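Local coordinates for beta-2-microglobulin (Ctenopharyngodon idella, PDB 6LBE), which probably pairs as the light chain with the MHC class I heavy chain and thereby supports peptide presentation in a bony fish, at residues I25-G30 / H64-V69; D35-L40 / R82-S87; G76-C81 / S92-P97. One frame throughout, in Å; residues are numbered along the deposited sequence.

The three contacts all join neighbouring antiparallel strands of one immunoglobulin sandwich, and all are partly buried. Interaction 1 pairs the two middle strands of one sheet and is the most central. Interactions 2 and 3 belong to the other sheet and share strand 79-85, whose two flanks they describe. Of the three, only interaction 3 has exposed residues among those that touch. The inward sides of interactions 1 and 2 meet: Val-28 packs on Ile-38, and Leu-65 on Ile-36. The Cys-26 to Cys-81 disulfide ties interaction 1 to interaction 3. Interaction 1 packs on the other chain largely through Ile-25 and its tyrosines, whereas interaction 2 binds it through a salt bridge and hydrogen bonds.

Interaction 1 (I25-G30 / H64-V69); sequences ICYVSG and HLTKYV
Tyr-27 and Thr-66 sit opposite each other as a non-hydrogen-bonded pair of antiparallel strands. The strands correspond to B and E of the immunoglobulin C1-set sandwich. The tyrosine leaves its strand with CG anti to the backbone N (chi1 178°), and its ring leans across strand 64-69. Thr-66 OG1 meets the ring at its edge, in the ring plane, 3.4 Å from Tyr-27 CD1. The far end of the ring comes to His-64, where Tyr-27 OH lies 3.5 Å from His-64 CB. The methyl of Thr-66 serves the other neighbour: its CG2 is 3.7 Å from Ile-25 CG2. Ile-25 CG1 in turn rests on Tyr-68 CB at 3.8 Å, while the ring of Tyr-68 leads away from strand 25-29.

Between the two faces, two hydrogen-bonded pairs set the register. Val-28 and Leu-65 exchange a reciprocal pair of backbone bonds, and so do Cys-26 and Lys-67. The bond from Cys-26 N to Lys-67 O is 2.7 Å long and nearly straight, with 170° at the hydrogen.

The face with Ile-25, Tyr-27 and Tyr-68 packs on the other protein chain of the assembly, probably the MHC class I heavy chain. The opposite face turns into the sandwich. There Cys-26 forms its disulfide with Cys-81, and Val-28 and Leu-65 pack on strand 36-42. Lys-67 NZ is hydrogen-bonded to Ile-38 O of the facing sheet.

Interaction 2 (D35-L40 / R82-S87); sequences DITIQL and RVRHMS
Ile-36 and His-85 face each other near one end of an antiparallel strand pair, the C and F strands of the immunoglobulin sandwich. The backbone bonds come first. Thr-37 and Arg-84 bond to each other in both directions, and so do Gln-39 and Arg-82. One more bond continues the register past the end of the strand: Met-86 N gives its hydrogen to Asp-35 O at 3.0 Å. This donor stands above the carbonyl plane, 39° out of it.

The apolar contacts lie on the inward face. Ile-36 has CG1 anti to the backbone N (chi1 -155°), which brings CG1 toward strand 82-85. At the end of the chain, Ile-36 CD1 touches Val-83 CG1 at 3.7 Å and His-85 CB at 3.8 Å. Ile-36 also packs on Phe-31, and Ile-38 on Cys-81.

Polar groups mark the outward face and the strand end. Arg-84 bends over Thr-37, with no bond between them. Beyond the two segments, Arg-84 NH2 forms a salt bridge with an acidic side chain of the other protein chain. Both carboxylate oxygens of Asp-35 are hydrogen-bonded to the backbone of that same chain. The contact thus contributes directly to the interface, probably with the heavy chain.

The His-85 ring is held by a hydrogen bond between NE2 and Pro-33 O. One of its faces carries Met-86 CG, 3.6 Å above the plane and over its centre.

Interaction 3 (G76-C81 / S92-P97); sequences GEEYTC and SYTWEP
Cys-81 and Tyr-93 form a hydrogen-bonded pair of the beta hairpin made by the F and G strands of the immunoglobulin sandwich. Cys-81 N binds Tyr-93 O at 2.8 Å, and a second bond returns from Tyr-93 N to Cys-81 O. The same Cys-81 O lies in the plane of the Tyr-93 ring, at its edge.

Tyr-79 and Trp-95 are buried on the inward side. Trp-95 N is hydrogen-bonded to Tyr-79 O, and Tyr-79 CB stands 4.0 Å from Trp-95 CB. Trp-95 has CG anti to the backbone N (chi1 175°), which sends the indole inward. Pro-97 N sits over one face of that indole.

On the other side Glu-78 and Ser-92 are exposed, although Thr-80 is buried. The side-chain contacts here are methyl to oxygen: Thr-80 CG2 meets Ser-92 OG, and Thr-94 CG2 meets Glu-78 OE2. Beside the Tyr-79 to Trp-95 bond, a water bridges the two segments: it accepts from Tyr-79 N and donates to Trp-95 O.

Strand 36-42 flanks this hairpin on the side of strand 79-85, which carries the disulfide half Cys-81. Phe-71 of strand 63-71 meets both the Tyr-79 and Trp-95 rings edge-to-face, and Trp-95 also rests on Val-10 of strand 7-12.

Interaction 1 (I25-G30 / H64-V69)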
ATOM      1  N   ILE B  25      -6.635   9.025 -10.136  1.00 12.88           N
ATOM      2  CA  ILE B  25      -6.167   8.351  -8.924  1.00 12.24           C
ATOM      3  C   ILE B  25      -5.322   9.306  -8.082  1.00 11.82           C
ATOM      4  O   ILE B  25      -4.437   9.989  -8.608  1.00 13.54           O
ATOM      5  CB  ILE B  25      -5.354   7.086  -9.263  1.00 14.53           C
ATOM      6  CG1 ILE B  25      -6.213   6.064 -10.020  1.00 12.88           C
ATOM      7  CG2 ILE B  25      -4.738   6.495  -8.007  1.00 11.85           C
ATOM      8  CD1 ILE B  25      -5.405   5.045 -10.770  1.00 11.02           C
ATOM      9  N   CYS B  26      -5.597   9.338  -6.772  1.00 13.89           N
ATOM     10  CA  CYS B  26      -4.832  10.089  -5.779  1.00 11.67           C
ATOM     11  C   CYS B  26      -4.245   9.109  -4.768  1.00 15.28           C
ATOM     12  O   CYS B  26      -4.990   8.439  -4.045  1.00 13.54           O
ATOM     13  CB  CYS B  26      -5.707  11.126  -5.064  1.00  9.86           C
ATOM     14  SG  CYS B  26      -4.722  12.441  -4.312  1.00 21.94           S
ATOM     15  N   TYR B  27      -2.918   9.023  -4.717  1.00 12.00           N
ATOM     16  CA  TYR B  27      -2.223   8.156  -3.776  1.00 14.38           C
ATOM     17  C   TYR B  27      -1.514   9.038  -2.756  1.00 14.21           C
ATOM     18  O   TYR B  27      -0.729   9.908  -3.133  1.00 12.41           O
ATOM     19  CB  TYR B  27      -1.238   7.243  -4.511  1.00 13.69           C
ATOM     20  CG  TYR B  27      -0.419   6.314  -3.636  1.00 14.31           C
ATOM     21  CD1 TYR B  27      -1.006   5.208  -3.011  1.00 15.08           C
ATOM     22  CD2 TYR B  27       0.949   6.528  -3.443  1.00 13.34           C
ATOM     23  CE1 TYR B  27      -0.257   4.340  -2.201  1.00 15.52           C
ATOM     24  CE2 TYR B  27       1.712   5.654  -2.639  1.00 17.27           C
ATOM     25  CZ  TYR B  27       1.100   4.564  -2.023  1.00 19.48           C
ATOM     26  OH  TYR B  27       1.846   3.713  -1.222  1.00 21.71           O
ATOM     27  N   VAL B  28      -1.804   8.819  -1.473  1.00 14.08           N
ATOM     28  CA  VAL B  28      -1.380   9.708  -0.393  1.00 12.98           C
ATOM     29  C   VAL B  28      -0.647   8.866   0.630  1.00 11.97           C
ATOM     30  O   VAL B  28      -1.162   7.836   1.071  1.00 16.67           O
ATOM     31  CB  VAL B  28      -2.577  10.433   0.265  1.00 12.77           C
ATOM     32  CG1 VAL B  28      -2.111  11.335   1.398  1.00 13.11           C
ATOM     33  CG2 VAL B  28      -3.354  11.231  -0.754  1.00  9.18           C
ATOM     34  N   SER B  29       0.540   9.294   1.027  1.00 13.76           N
ATOM     35  CA  SER B  29       1.355   8.400   1.831  1.00 16.72           C
ATOM     36  C   SER B  29       2.311   9.199   2.689  1.00 17.07           C
ATOM     37  O   SER B  29       2.579  10.375   2.427  1.00 16.94           O
ATOM     38  CB  SER B  29       2.143   7.427   0.959  1.00 14.46           C
ATOM     39  OG  SER B  29       3.006   8.178   0.136  1.00 20.51           O
ATOM     40  N   GLY B  30       2.822   8.526   3.725  1.00 24.93           N
ATOM     41  CA  GLY B  30       3.807   9.094   4.628  1.00 21.97           C
ATOM     42  C   GLY B  30       3.287  10.178   5.539  1.00 19.74           C
ATOM     43  O   GLY B  30       4.070  11.004   6.002  1.00 22.68           O
ATOM     44  N   HIS B  64      -0.701   4.767   4.007  1.00 14.83           N
ATOM     45  CA  HIS B  64      -0.968   5.104   2.620  1.00 13.34           C
ATOM     46  C   HIS B  64      -2.450   4.923   2.352  1.00 17.02           C
ATOM     47  O   HIS B  64      -3.110   4.067   2.949  1.00 15.09           O
ATOM     48  CB  HIS B  64      -0.128   4.277   1.636  1.00 17.26           C
ATOM     49  CG  HIS B  64      -0.316   2.792   1.742  1.00 19.16           C
ATOM     50  ND1 HIS B  64      -1.501   2.156   1.434  1.00 23.99           N
ATOM     51  CD2 HIS B  64       0.550   1.813   2.089  1.00 22.79           C
ATOM     52  CE1 HIS B  64      -1.365   0.856   1.605  1.00 19.67           C
ATOM     53  NE2 HIS B  64      -0.127   0.619   2.000  1.00 28.02           N
ATOM     54  N   LEU B  65      -2.964   5.746   1.448  1.00 15.59           N
ATOM     55  CA  LEU B  65      -4.373   5.743   1.110  1.00 15.68           C
ATOM     56  C   LEU B  65      -4.494   6.088  -0.361  1.00 12.82           C
ATOM     57  O   LEU B  65      -3.661   6.819  -0.900  1.00 16.58           O
ATOM     58  CB  LEU B  65      -5.156   6.746   1.971  1.00 14.06           C
ATOM     59  CG  LEU B  65      -5.629   6.304   3.355  1.00 15.15           C
ATOM     60  CD1 LEU B  65      -6.043   7.509   4.193  1.00 13.21           C
ATOM     61  CD2 LEU B  65      -6.778   5.312   3.257  1.00 16.58           C
ATOM     62  N   THR B  66      -5.526   5.556  -1.007  1.00  9.78           N
ATOM     63  CA  THR B  66      -5.800   5.848  -2.408  1.00 11.57           C
ATOM     64  C   THR B  66      -7.241   6.307  -2.559  1.00 12.53           C
ATOM     65  O   THR B  66      -8.133   5.810  -1.865  1.00 19.84           O
ATOM     66  CB  THR B  66      -5.573   4.613  -3.325  1.00 13.56           C
ATOM     67  OG1 THR B  66      -4.241   4.102  -3.172  1.00 10.68           O
ATOM     68  CG2 THR B  66      -5.793   4.984  -4.781  1.00 13.85           C
ATOM     69  N   LYS B  67      -7.471   7.251  -3.455  1.00 12.26           N
ATOM     70  CA  LYS B  67      -8.820   7.554  -3.913  1.00 14.79           C
ATOM     71  C   LYS B  67      -8.811   7.624  -5.432  1.00 12.91           C
ATOM     72  O   LYS B  67      -7.868   8.145  -6.030  1.00 10.96           O
ATOM     73  CB  LYS B  67      -9.369   8.870  -3.331  1.00 11.46           C
ATOM     74  CG  LYS B  67     -10.706   9.289  -3.947  1.00 15.14           C
ATOM     75  CD  LYS B  67     -11.427  10.365  -3.160  1.00 11.67           C
ATOM     76  CE  LYS B  67     -11.741   9.911  -1.778  1.00  9.27           C
ATOM     77  NZ  LYS B  67     -12.780  10.794  -1.187  1.00 14.79           N
ATOM     78  N   TYR B  68      -9.855   7.084  -6.046  1.00 12.89           N
ATOM     79  CA  TYR B  68      -9.963   7.075  -7.494  1.00 12.35           C
ATOM     80  C   TYR B  68     -11.413   7.268  -7.908  1.00 14.96           C
ATOM     81  O   TYR B  68     -12.345   7.052  -7.122  1.00 15.27           O
ATOM     82  CB  TYR B  68      -9.440   5.776  -8.102  1.00 13.42           C
ATOM     83  CG  TYR B  68     -10.100   4.540  -7.555  1.00 13.48           C
ATOM     84  CD1 TYR B  68     -11.268   4.029  -8.130  1.00 13.42           C
ATOM     85  CD2 TYR B  68      -9.561   3.880  -6.463  1.00 12.33           C
ATOM     86  CE1 TYR B  68     -11.865   2.886  -7.625  1.00 10.27           C
ATOM     87  CE2 TYR B  68     -10.150   2.753  -5.959  1.00 13.67           C
ATOM     88  CZ  TYR B  68     -11.297   2.258  -6.546  1.00 12.35           C
ATOM     89  OH  TYR B  68     -11.863   1.125  -6.033  1.00 16.30           O
ATOM     90  N   VAL B  69     -11.586   7.650  -9.174  1.00 12.18           N
ATOM     91  CA  VAL B  69     -12.898   7.953  -9.720  1.00 13.85           C
ATOM     92  C   VAL B  69     -12.778   7.902 -11.237  1.00 14.01           C
ATOM     93  O   VAL B  69     -11.723   8.200 -11.799  1.00 12.58           O
ATOM     94  CB  VAL B  69     -13.390   9.332  -9.212  1.00 11.45           C
ATOM     95  CG1 VAL B  69     -12.548  10.434  -9.810  1.00 14.43           C
ATOM     96  CG2 VAL B  69     -14.819   9.542  -9.553  1.00 11.32           C
TER

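Interaction 2 (D35-L40 / R82-S87)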
ATOM      1  N   ASP B  35      -5.102  11.105  10.790  1.00 21.36           N
ATOM      2  CA  ASP B  35      -6.280  11.913  10.460  1.00 20.63           C
ATOM      3  C   ASP B  35      -6.071  12.656   9.133  1.00 21.60           C
ATOM      4  O   ASP B  35      -5.195  13.523   9.028  1.00 19.05           O
ATOM      5  CB  ASP B  35      -6.595  12.850  11.623  1.00 22.16           C
ATOM      6  CG  ASP B  35      -7.500  12.201  12.665  1.00 29.66           C
ATOM      7  OD1 ASP B  35      -7.872  11.014  12.489  1.00 33.43           O
ATOM      8  OD2 ASP B  35      -7.839  12.872  13.665  1.00 27.14           O
ATOM      9  N   ILE B  36      -6.890  12.345   8.120  1.00 18.27           N
ATOM     10  CA  ILE B  36      -6.679  12.858   6.769  1.00 17.89           C
ATOM     11  C   ILE B  36      -7.973  12.738   5.968  1.00 16.30           C
ATOM     12  O   ILE B  36      -8.782  11.834   6.184  1.00 14.23           O
ATOM     13  CB  ILE B  36      -5.508  12.198   6.005  1.00 16.09           C
ATOM     14  CG1 ILE B  36      -4.975  13.150   4.934  1.00 15.20           C
ATOM     15  CG2 ILE B  36      -5.957  10.903   5.361  1.00 13.01           C
ATOM     16  CD1 ILE B  36      -3.507  12.987   4.661  1.00 16.91           C
ATOM     17  N   THR B  37      -8.147  13.654   5.013  1.00 15.72           N
ATOM     18  CA  THR B  37      -9.298  13.690   4.117  1.00 15.03           C
ATOM     19  C   THR B  37      -8.809  13.922   2.698  1.00 15.46           C
ATOM     20  O   THR B  37      -7.882  14.711   2.476  1.00 14.77           O
ATOM     21  CB  THR B  37     -10.298  14.802   4.513  1.00 15.03           C
ATOM     22  OG1 THR B  37     -11.123  14.335   5.589  1.00 19.30           O
ATOM     23  CG2 THR B  37     -11.186  15.197   3.333  1.00 14.36           C
ATOM     24  N   ILE B  38      -9.428  13.230   1.740  1.00 12.19           N
ATOM     25  CA  ILE B  38      -9.015  13.299   0.344  1.00 11.89           C
ATOM     26  C   ILE B  38     -10.235  13.490  -0.543  1.00 11.20           C
ATOM     27  O   ILE B  38     -11.202  12.732  -0.445  1.00 11.23           O
ATOM     28  CB  ILE B  38      -8.260  12.027  -0.077  1.00 15.98           C
ATOM     29  CG1 ILE B  38      -7.100  11.737   0.892  1.00 14.90           C
ATOM     30  CG2 ILE B  38      -7.796  12.137  -1.526  1.00 12.15           C
ATOM     31  CD1 ILE B  38      -6.554  10.298   0.778  1.00 15.36           C
ATOM     32  N   GLN B  39     -10.172  14.458  -1.445  1.00 13.49           N
ATOM     33  CA  GLN B  39     -11.206  14.620  -2.459  1.00 15.02           C
ATOM     34  C   GLN B  39     -10.591  14.802  -3.847  1.00 15.14           C
ATOM     35  O   GLN B  39      -9.521  15.393  -4.008  1.00 12.34           O
ATOM     36  CB  GLN B  39     -12.107  15.818  -2.154  1.00 19.36           C
ATOM     37  CG  GLN B  39     -12.990  15.677  -0.938  1.00 25.48           C
ATOM     38  CD  GLN B  39     -13.935  16.861  -0.815  1.00 35.88           C
ATOM     39  OE1 GLN B  39     -13.653  17.945  -1.339  1.00 28.19           O
ATOM     40  NE2 GLN B  39     -15.065  16.659  -0.133  1.00 33.45           N
ATOM     41  N   LEU B  40     -11.301  14.306  -4.855  1.00 16.96           N
ATOM     42  CA  LEU B  40     -10.992  14.556  -6.253  1.00 15.18           C
ATOM     43  C   LEU B  40     -12.049  15.491  -6.829  1.00 17.30           C
ATOM     44  O   LEU B  40     -13.252  15.283  -6.610  1.00 13.47           O
ATOM     45  CB  LEU B  40     -10.943  13.242  -7.045  1.00 15.07           C
ATOM     46  CG  LEU B  40      -9.774  12.319  -6.667  1.00 15.60           C
ATOM     47  CD1 LEU B  40      -9.848  10.998  -7.423  1.00 14.94           C
ATOM     48  CD2 LEU B  40      -8.418  12.995  -6.882  1.00  9.39           C
ATOM     49  N   ARG B  82      -7.456  17.265  -3.523  1.00 17.51           N
ATOM     50  CA  ARG B  82      -7.356  18.133  -2.358  1.00 12.12           C
ATOM     51  C   ARG B  82      -7.209  17.285  -1.110  1.00 14.79           C
ATOM     52  O   ARG B  82      -8.035  16.400  -0.858  1.00 12.65           O
ATOM     53  CB  ARG B  82      -8.588  19.016  -2.220  1.00 18.94           C
ATOM     54  CG  ARG B  82      -8.645  20.201  -3.169  1.00 26.51           C
ATOM     55  CD  ARG B  82      -9.861  21.051  -2.862  1.00 26.29           C
ATOM     56  NE  ARG B  82     -10.113  22.061  -3.880  1.00 33.70           N
ATOM     57  CZ  ARG B  82     -11.136  22.910  -3.817  1.00 37.74           C
ATOM     58  NH1 ARG B  82     -11.969  22.845  -2.787  1.00 32.78           N
ATOM     59  NH2 ARG B  82     -11.328  23.816  -4.769  1.00 37.94           N
ATOM     60  N   VAL B  83      -6.183  17.582  -0.316  1.00 15.56           N
ATOM     61  CA  VAL B  83      -5.818  16.794   0.855  1.00 12.74           C
ATOM     62  C   VAL B  83      -5.830  17.685   2.095  1.00 15.10           C
ATOM     63  O   VAL B  83      -5.266  18.786   2.091  1.00 13.53           O
ATOM     64  CB  VAL B  83      -4.438  16.135   0.669  1.00 15.49           C
ATOM     65  CG1 VAL B  83      -3.946  15.544   1.985  1.00 14.90           C
ATOM     66  CG2 VAL B  83      -4.516  15.055  -0.384  1.00 12.15           C
ATOM     67  N   ARG B  84      -6.475  17.204   3.151  1.00 14.90           N
ATOM     68  CA  ARG B  84      -6.524  17.893   4.430  1.00 14.54           C
ATOM     69  C   ARG B  84      -6.005  16.931   5.487  1.00 13.30           C
ATOM     70  O   ARG B  84      -6.623  15.901   5.759  1.00 14.16           O
ATOM     71  CB  ARG B  84      -7.945  18.367   4.739  1.00 17.55           C
ATOM     72  CG  ARG B  84      -8.006  19.494   5.771  1.00 23.13           C
ATOM     73  CD  ARG B  84      -7.873  18.962   7.189  1.00 21.97           C
ATOM     74  NE  ARG B  84      -9.014  18.110   7.515  1.00 21.11           N
ATOM     75  CZ  ARG B  84      -8.968  17.082   8.352  1.00 21.26           C
ATOM     76  NH1 ARG B  84      -7.834  16.775   8.969  1.00 24.97           N
ATOM     77  NH2 ARG B  84     -10.061  16.368   8.576  1.00 28.10           N
ATOM     78  N   HIS B  85      -4.864  17.252   6.070  1.00 16.07           N
ATOM     79  CA  HIS B  85      -4.236  16.408   7.074  1.00 18.69           C
ATOM     80  C   HIS B  85      -4.241  17.125   8.419  1.00 22.63           C
ATOM     81  O   HIS B  85      -3.693  18.227   8.530  1.00 21.62           O
ATOM     82  CB  HIS B  85      -2.808  16.071   6.680  1.00 19.00           C
ATOM     83  CG  HIS B  85      -2.081  15.258   7.702  1.00 20.85           C
ATOM     84  ND1 HIS B  85      -0.850  15.620   8.203  1.00 19.21           N
ATOM     85  CD2 HIS B  85      -2.401  14.083   8.298  1.00 20.98           C
ATOM     86  CE1 HIS B  85      -0.442  14.700   9.062  1.00 25.62           C
ATOM     87  NE2 HIS B  85      -1.366  13.758   9.138  1.00 24.71           N
ATOM     88  N   MET B  86      -4.784  16.470   9.434  1.00 19.40           N
ATOM     89  CA  MET B  86      -4.868  17.030  10.754  1.00 22.17           C
ATOM     90  C   MET B  86      -5.597  18.357  10.703  1.00 26.85           C
ATOM     91  O   MET B  86      -6.611  18.479  10.082  1.00 20.49           O
ATOM     92  CB  MET B  86      -3.482  17.238  11.290  1.00 17.65           C
ATOM     93  CG  MET B  86      -2.704  16.033  11.650  1.00 17.40           C
ATOM     94  SD  MET B  86      -3.550  14.846  12.595  1.00 30.32           S
ATOM     95  CE  MET B  86      -4.280  15.778  13.855  1.00 31.59           C
ATOM     96  N   SER B  87      -5.035  19.364  11.346  1.00 26.60           N
ATOM     97  CA  SER B  87      -5.606  20.701  11.320  1.00 25.57           C
ATOM     98  C   SER B  87      -4.905  21.603  10.372  1.00 29.81           C
ATOM     99  O   SER B  87      -5.143  22.761  10.348  1.00 36.73           O
ATOM    100  CB  SER B  87      -5.639  21.330  12.689  1.00 28.87           C
ATOM    101  OG  SER B  87      -4.491  21.005  13.340  1.00 34.20           O
TER

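Interaction 3 (G76-C81 / S92-P97)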
ATOM      1  N   GLY B  76      -8.643  22.110 -21.113  1.00 21.44           N
ATOM      2  CA  GLY B  76      -9.177  23.193 -20.331  1.00 15.69           C
ATOM      3  C   GLY B  76      -9.881  22.774 -19.068  1.00 15.66           C
ATOM      4  O   GLY B  76     -10.305  23.646 -18.307  1.00 20.49           O
ATOM      5  N   GLU B  77     -10.051  21.476 -18.829  1.00 13.40           N
ATOM      6  CA  GLU B  77     -10.562  21.018 -17.549  1.00 18.60           C
ATOM      7  C   GLU B  77      -9.407  20.886 -16.560  1.00 21.71           C
ATOM      8  O   GLU B  77      -8.297  20.487 -16.922  1.00 19.65           O
ATOM      9  CB  GLU B  77     -11.304  19.690 -17.696  1.00 16.69           C
ATOM     10  CG  GLU B  77     -12.697  19.829 -18.281  1.00 15.18           C
ATOM     11  CD  GLU B  77     -13.325  18.492 -18.636  1.00 19.20           C
ATOM     12  OE1 GLU B  77     -12.576  17.512 -18.866  1.00 18.27           O
ATOM     13  OE2 GLU B  77     -14.572  18.417 -18.694  1.00 23.36           O
ATOM     14  N   GLU B  78      -9.653  21.274 -15.316  1.00 21.11           N
ATOM     15  CA  GLU B  78      -8.627  21.223 -14.284  1.00 19.27           C
ATOM     16  C   GLU B  78      -9.061  20.172 -13.272  1.00 20.82           C
ATOM     17  O   GLU B  78     -10.093  20.329 -12.601  1.00 18.44           O
ATOM     18  CB  GLU B  78      -8.392  22.599 -13.652  1.00 15.88           C
ATOM     19  CG  GLU B  78      -7.555  22.593 -12.369  1.00 23.08           C
ATOM     20  CD  GLU B  78      -6.620  23.810 -12.246  1.00 33.38           C
ATOM     21  OE1 GLU B  78      -6.899  24.735 -11.461  1.00 36.59           O
ATOM     22  OE2 GLU B  78      -5.583  23.838 -12.948  1.00 48.92           O
ATOM     23  N   TYR B  79      -8.292  19.084 -13.200  1.00 18.28           N
ATOM     24  CA  TYR B  79      -8.544  18.006 -12.259  1.00 14.73           C
ATOM     25  C   TYR B  79      -7.591  18.125 -11.087  1.00 15.06           C
ATOM     26  O   TYR B  79      -6.417  18.480 -11.246  1.00 16.30           O
ATOM     27  CB  TYR B  79      -8.419  16.635 -12.924  1.00 13.49           C
ATOM     28  CG  TYR B  79      -9.579  16.401 -13.851  1.00 15.09           C
ATOM     29  CD1 TYR B  79     -10.837  16.063 -13.349  1.00 17.37           C
ATOM     30  CD2 TYR B  79      -9.442  16.579 -15.218  1.00 14.65           C
ATOM     31  CE1 TYR B  79     -11.912  15.872 -14.188  1.00 16.37           C
ATOM     32  CE2 TYR B  79     -10.511  16.399 -16.066  1.00 17.47           C
ATOM     33  CZ  TYR B  79     -11.745  16.039 -15.545  1.00 15.93           C
ATOM     34  OH  TYR B  79     -12.805  15.844 -16.393  1.00 18.54           O
ATOM     35  N   THR B  80      -8.105  17.810  -9.908  1.00 12.69           N
ATOM     36  CA  THR B  80      -7.470  18.249  -8.681  1.00 13.97           C
ATOM     37  C   THR B  80      -7.696  17.197  -7.612  1.00 14.96           C
ATOM     38  O   THR B  80      -8.767  16.592  -7.532  1.00 17.16           O
ATOM     39  CB  THR B  80      -8.030  19.634  -8.271  1.00 16.60           C
ATOM     40  OG1 THR B  80      -7.372  20.656  -9.036  1.00 19.09           O
ATOM     41  CG2 THR B  80      -7.855  19.914  -6.809  1.00 21.35           C
ATOM     42  N   CYS B  81      -6.659  16.949  -6.837  1.00 13.83           N
ATOM     43  CA  CYS B  81      -6.765  16.214  -5.600  1.00 12.09           C
ATOM     44  C   CYS B  81      -6.526  17.205  -4.475  1.00 16.76           C
ATOM     45  O   CYS B  81      -5.524  17.926  -4.494  1.00 16.31           O
ATOM     46  CB  CYS B  81      -5.751  15.075  -5.557  1.00 12.55           C
ATOM     47  SG  CYS B  81      -5.916  14.099  -4.076  1.00 17.85           S
ATOM     48  N   SER B  92      -4.086  21.471  -2.271  1.00 18.07           N
ATOM     49  CA  SER B  92      -4.622  21.072  -3.562  1.00 17.43           C
ATOM     50  C   SER B  92      -3.486  20.774  -4.531  1.00 17.27           C
ATOM     51  O   SER B  92      -2.510  21.518  -4.601  1.00 15.11           O
ATOM     52  CB  SER B  92      -5.520  22.165  -4.130  1.00 17.99           C
ATOM     53  OG  SER B  92      -5.683  22.028  -5.531  1.00 23.14           O
ATOM     54  N   TYR B  93      -3.639  19.690  -5.291  1.00 18.09           N
ATOM     55  CA  TYR B  93      -2.608  19.163  -6.180  1.00 17.64           C
ATOM     56  C   TYR B  93      -3.254  18.884  -7.524  1.00 15.75           C
ATOM     57  O   TYR B  93      -4.241  18.146  -7.589  1.00 13.96           O
ATOM     58  CB  TYR B  93      -1.981  17.881  -5.612  1.00 17.42           C
ATOM     59  CG  TYR B  93      -1.377  18.052  -4.237  1.00 21.06           C
ATOM     60  CD1 TYR B  93      -2.177  18.017  -3.085  1.00 17.77           C
ATOM     61  CD2 TYR B  93      -0.014  18.261  -4.084  1.00 17.26           C
ATOM     62  CE1 TYR B  93      -1.629  18.185  -1.827  1.00 16.33           C
ATOM     63  CE2 TYR B  93       0.538  18.412  -2.826  1.00 18.99           C
ATOM     64  CZ  TYR B  93      -0.271  18.380  -1.710  1.00 18.68           C
ATOM     65  OH  TYR B  93       0.298  18.546  -0.472  1.00 28.03           O
ATOM     66  N   THR B  94      -2.694  19.457  -8.588  1.00 14.01           N
ATOM     67  CA  THR B  94      -3.337  19.483  -9.899  1.00 16.36           C
ATOM     68  C   THR B  94      -2.850  18.338 -10.784  1.00 17.33           C
ATOM     69  O   THR B  94      -1.646  18.154 -10.982  1.00 14.57           O
ATOM     70  CB  THR B  94      -3.080  20.825 -10.583  1.00 18.85           C
ATOM     71  OG1 THR B  94      -3.508  21.881  -9.711  1.00 24.06           O
ATOM     72  CG2 THR B  94      -3.852  20.915 -11.882  1.00 22.70           C
ATOM     73  N   TRP B  95      -3.784  17.576 -11.326  1.00 17.59           N
ATOM     74  CA  TRP B  95      -3.390  16.492 -12.207  1.00 14.73           C
ATOM     75  C   TRP B  95      -2.767  17.052 -13.481  1.00 23.30           C
ATOM     76  O   TRP B  95      -3.369  17.885 -14.177  1.00 19.35           O
ATOM     77  CB  TRP B  95      -4.584  15.616 -12.536  1.00 14.88           C
ATOM     78  CG  TRP B  95      -4.275  14.540 -13.532  1.00 17.03           C
ATOM     79  CD1 TRP B  95      -3.544  13.397 -13.318  1.00 15.39           C
ATOM     80  CD2 TRP B  95      -4.693  14.501 -14.900  1.00 15.35           C
ATOM     81  NE1 TRP B  95      -3.484  12.656 -14.473  1.00 13.39           N
ATOM     82  CE2 TRP B  95      -4.181  13.309 -15.459  1.00 17.64           C
ATOM     83  CE3 TRP B  95      -5.450  15.357 -15.706  1.00 14.79           C
ATOM     84  CZ2 TRP B  95      -4.407  12.953 -16.792  1.00 18.21           C
ATOM     85  CZ3 TRP B  95      -5.669  15.007 -17.020  1.00 16.89           C
ATOM     86  CH2 TRP B  95      -5.146  13.815 -17.555  1.00 18.92           C
ATOM     87  N   GLU B  96      -1.543  16.595 -13.775  1.00 24.21           N
ATOM     88  CA  GLU B  96      -0.847  16.955 -14.993  1.00 19.15           C
ATOM     89  C   GLU B  96      -0.681  15.722 -15.871  1.00 20.80           C
ATOM     90  O   GLU B  96       0.026  14.780 -15.479  1.00 22.69           O
ATOM     91  CB  GLU B  96       0.511  17.562 -14.660  1.00 25.42           C
ATOM     92  CG  GLU B  96       0.447  18.849 -13.888  1.00 26.38           C
ATOM     93  CD  GLU B  96      -0.213  19.982 -14.663  1.00 36.09           C
ATOM     94  OE1 GLU B  96      -0.491  19.824 -15.880  1.00 28.67           O
ATOM     95  OE2 GLU B  96      -0.448  21.046 -14.038  1.00 43.40           O
ATOM     96  N   PRO B  97      -1.289  15.680 -17.055  1.00 20.15           N
ATOM     97  CA  PRO B  97      -1.026  14.565 -17.978  1.00 24.65           C
ATOM     98  C   PRO B  97       0.435  14.509 -18.417  1.00 24.33           C
ATOM     99  O   PRO B  97       1.122  15.526 -18.531  1.00 23.72           O
ATOM    100  CB  PRO B  97      -1.954  14.851 -19.167  1.00 22.01           C
ATOM    101  CG  PRO B  97      -2.335  16.300 -19.033  1.00 20.11           C
ATOM    102  CD  PRO B  97      -2.300  16.615 -17.574  1.00 18.18           C
TER
HETATM  103  O   HOH W   1      -5.850  18.976 -14.584  1.00 16.23           O